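PDB 2GFI: phytase from Debaryomyces castellii, which hydrolyses phytate (inositol hexakisphosphate), releasing phosphate, probably first from the 3-position, as a member of the histidine acid phosphatase family. Local coordinates for residues L245-E249 with D250-N254. Numbering follows the deposited sequence.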
ATOM      1  N   LEU A 245     -31.810 -24.128 -10.205  1.00 30.01           N
ATOM      2  CA  LEU A 245     -31.520 -23.527  -8.896  1.00 29.48           C
ATOM      3  C   LEU A 245     -32.730 -22.735  -8.399  1.00 29.91           C
ATOM      4  O   LEU A 245     -33.200 -21.797  -9.057  1.00 29.76           O
ATOM      5  CB  LEU A 245     -30.293 -22.624  -8.961  1.00 29.45           C
ATOM      6  CG  LEU A 245     -30.021 -21.854  -7.669  1.00 27.90           C
ATOM      7  CD1 LEU A 245     -29.529 -22.796  -6.549  1.00 23.40           C
ATOM      8  CD2 LEU A 245     -29.079 -20.699  -7.938  1.00 27.36           C
ATOM      9  N   ASN A 246     -33.243 -23.129  -7.243  1.00 30.15           N
ATOM     10  CA  ASN A 246     -34.494 -22.573  -6.778  1.00 30.57           C
ATOM     11  C   ASN A 246     -34.294 -21.617  -5.587  1.00 29.79           C
ATOM     12  O   ASN A 246     -34.459 -22.000  -4.427  1.00 29.92           O
ATOM     13  CB  ASN A 246     -35.488 -23.704  -6.450  1.00 31.39           C
ATOM     14  CG  ASN A 246     -36.917 -23.189  -6.221  1.00 33.61           C
ATOM     15  OD1 ASN A 246     -37.241 -22.033  -6.547  1.00 35.19           O
ATOM     16  ND2 ASN A 246     -37.765 -24.034  -5.637  1.00 35.88           N
ATOM     17  N   ILE A 247     -33.897 -20.384  -5.885  1.00 28.78           N
ATOM     18  CA  ILE A 247     -33.836 -19.339  -4.883  1.00 27.07           C
ATOM     19  C   ILE A 247     -34.490 -18.105  -5.463  1.00 26.92           C
ATOM     20  O   ILE A 247     -34.658 -17.991  -6.684  1.00 26.58           O
ATOM     21  CB  ILE A 247     -32.384 -19.053  -4.399  1.00 27.11           C
ATOM     22  CG1 ILE A 247     -31.502 -18.503  -5.527  1.00 26.68           C
ATOM     23  CG2 ILE A 247     -31.736 -20.306  -3.733  1.00 25.21           C
ATOM     24  CD1 ILE A 247     -30.075 -18.066  -5.062  1.00 26.67           C
ATOM     25  N   THR A 248     -34.875 -17.200  -4.577  1.00 26.63           N
ATOM     26  CA  THR A 248     -35.529 -15.952  -4.948  1.00 27.31           C
ATOM     27  C   THR A 248     -34.580 -14.756  -4.956  1.00 26.07           C
ATOM     28  O   THR A 248     -33.423 -14.836  -4.508  1.00 24.45           O
ATOM     29  CB  THR A 248     -36.700 -15.648  -3.973  1.00 28.21           C
ATOM     30  OG1 THR A 248     -36.195 -15.602  -2.643  1.00 28.59           O
ATOM     31  CG2 THR A 248     -37.711 -16.840  -3.911  1.00 30.50           C
ATOM     32  N   GLU A 249     -35.118 -13.653  -5.468  1.00 26.14           N
ATOM     33  CA  GLU A 249     -34.508 -12.338  -5.447  1.00 26.41           C
ATOM     34  C   GLU A 249     -34.261 -11.906  -4.013  1.00 26.12           C
ATOM     35  O   GLU A 249     -33.214 -11.358  -3.737  1.00 25.30           O
ATOM     36  CB  GLU A 249     -35.423 -11.334  -6.119  1.00 26.61           C
ATOM     37  CG  GLU A 249     -35.184 -11.203  -7.603  1.00 31.06           C
ATOM     38  CD  GLU A 249     -36.111 -12.046  -8.449  1.00 34.72           C
ATOM     39  OE1 GLU A 249     -36.669 -13.038  -7.934  1.00 37.97           O
ATOM     40  OE2 GLU A 249     -36.285 -11.713  -9.645  1.00 37.70           O
ATOM     41  N   ASP A 250     -35.228 -12.194  -3.132  1.00 26.26           N
ATOM     42  CA  ASP A 250     -35.123 -12.055  -1.686  1.00 28.05           C
ATOM     43  C   ASP A 250     -33.928 -12.783  -1.104  1.00 27.07           C
ATOM     44  O   ASP A 250     -33.253 -12.241  -0.252  1.00 27.58           O
ATOM     45  CB  ASP A 250     -36.395 -12.605  -0.980  1.00 29.59           C
ATOM     46  CG  ASP A 250     -36.367 -12.410   0.572  1.00 35.20           C
ATOM     47  OD1 ASP A 250     -36.191 -11.216   0.991  1.00 40.28           O
ATOM     48  OD2 ASP A 250     -36.535 -13.363   1.450  1.00 38.58           O
ATOM     49  N   ASP A 251     -33.723 -14.029  -1.513  1.00 26.19           N
ATOM     50  CA  ASP A 251     -32.551 -14.815  -1.138  1.00 26.44           C
ATOM     51  C   ASP A 251     -31.247 -14.139  -1.545  1.00 25.75           C
ATOM     52  O   ASP A 251     -30.360 -13.971  -0.724  1.00 26.00           O
ATOM     53  CB  ASP A 251     -32.635 -16.208  -1.766  1.00 26.68           C
ATOM     54  CG  ASP A 251     -33.826 -17.010  -1.230  1.00 29.28           C
ATOM     55  OD1 ASP A 251     -34.335 -16.669  -0.124  1.00 32.15           O
ATOM     56  OD2 ASP A 251     -34.330 -17.971  -1.841  1.00 30.31           O
ATOM     57  N   VAL A 252     -31.172 -13.759  -2.819  1.00 24.95           N
ATOM     58  CA  VAL A 252     -30.047 -13.080  -3.409  1.00 24.53           C
ATOM     59  C   VAL A 252     -29.779 -11.784  -2.631  1.00 24.54           C
ATOM     60  O   VAL A 252     -28.658 -11.507  -2.275  1.00 24.83           O
ATOM     61  CB  VAL A 252     -30.282 -12.792  -4.906  1.00 23.80           C
ATOM     62  CG1 VAL A 252     -29.109 -11.987  -5.498  1.00 23.85           C
ATOM     63  CG2 VAL A 252     -30.492 -14.096  -5.691  1.00 22.11           C
ATOM     64  N   SER A 253     -30.814 -11.031  -2.337  1.00 24.33           N
ATOM     65  CA  SER A 253     -30.668  -9.826  -1.562  1.00 24.86           C
ATOM     66  C   SER A 253     -30.026 -10.077  -0.189  1.00 23.83           C
ATOM     67  O   SER A 253     -29.239  -9.285   0.277  1.00 23.53           O
ATOM     68  CB  SER A 253     -32.021  -9.201  -1.367  1.00 25.16           C
ATOM     69  OG  SER A 253     -31.844  -7.960  -0.720  1.00 28.28           O
ATOM     70  N   ASN A 254     -30.360 -11.208   0.426  1.00 23.21           N
ATOM     71  CA  ASN A 254     -29.801 -11.637   1.697  1.00 22.15           C
ATOM     72  C   ASN A 254     -28.376 -12.136   1.595  1.00 20.66           C
ATOM     73  O   ASN A 254     -27.636 -12.205   2.570  1.00 20.09           O
ATOM     74  CB  ASN A 254     -30.712 -12.718   2.287  1.00 23.43           C
ATOM     75  CG  ASN A 254     -31.952 -12.127   2.905  1.00 24.48           C
ATOM     76  OD1 ASN A 254     -33.035 -12.726   2.895  1.00 25.86           O
ATOM     77  ND2 ASN A 254     -31.806 -10.931   3.439  1.00 24.76           N
TER
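Thr248 lies over one face of the flat carboxylate of Asp251, and Ile247 sits beside it. Thr248, at the N-cap, and Asp251 form a capping box, each side chain taking the other's backbone N-H, at the start of helix 249-266 after the loop from helix 229-241. Thr248 OG1 stands almost straight above the carboxylate carbon, 3.1 Å from Asp251 CG. Thr248 N comes to the same face and donates to Asp251 OD2 at 2.9 Å. This bond is nearly straight (172°), but the donor sits above the carboxylate plane, 47° out of it. Close to that plane, Ile247 CB packs 3.4 Å from Asp251 OD2.

The other half of the box runs back to the threonine. Asp251 N donates to Thr248 OG1 at 3.1 Å. With chi1 of 57°, OG1 lies between the backbone N and the carbonyl carbon of Thr248, turned to the first turn of the helix. Asp251 OD2 also makes a salt bridge to Lys89 of helix 77-91, which ties this helix start to a neighbouring helix. With Asp251 replaced by an alanine, Thr248 N would probably lose its acceptor and Lys89 this charged mate, and half of the box would be gone.

Backbone bonds carry the helix on from the cap. Val252 N donates to Thr248 O, and Ser253 N donates to Glu249 O at 2.8 Å. The side chain of Glu249 bends back to helix 229-241, where OE2 is hydrogen-bonded to Thr232. Ile247 and Val252 both rest on Leu235 of that same helix. Their side chains cross at about a right angle. Val252 CG2 lies 3.2 Å from Thr248 O and meets Ile247 CD1 at 4.0 Å.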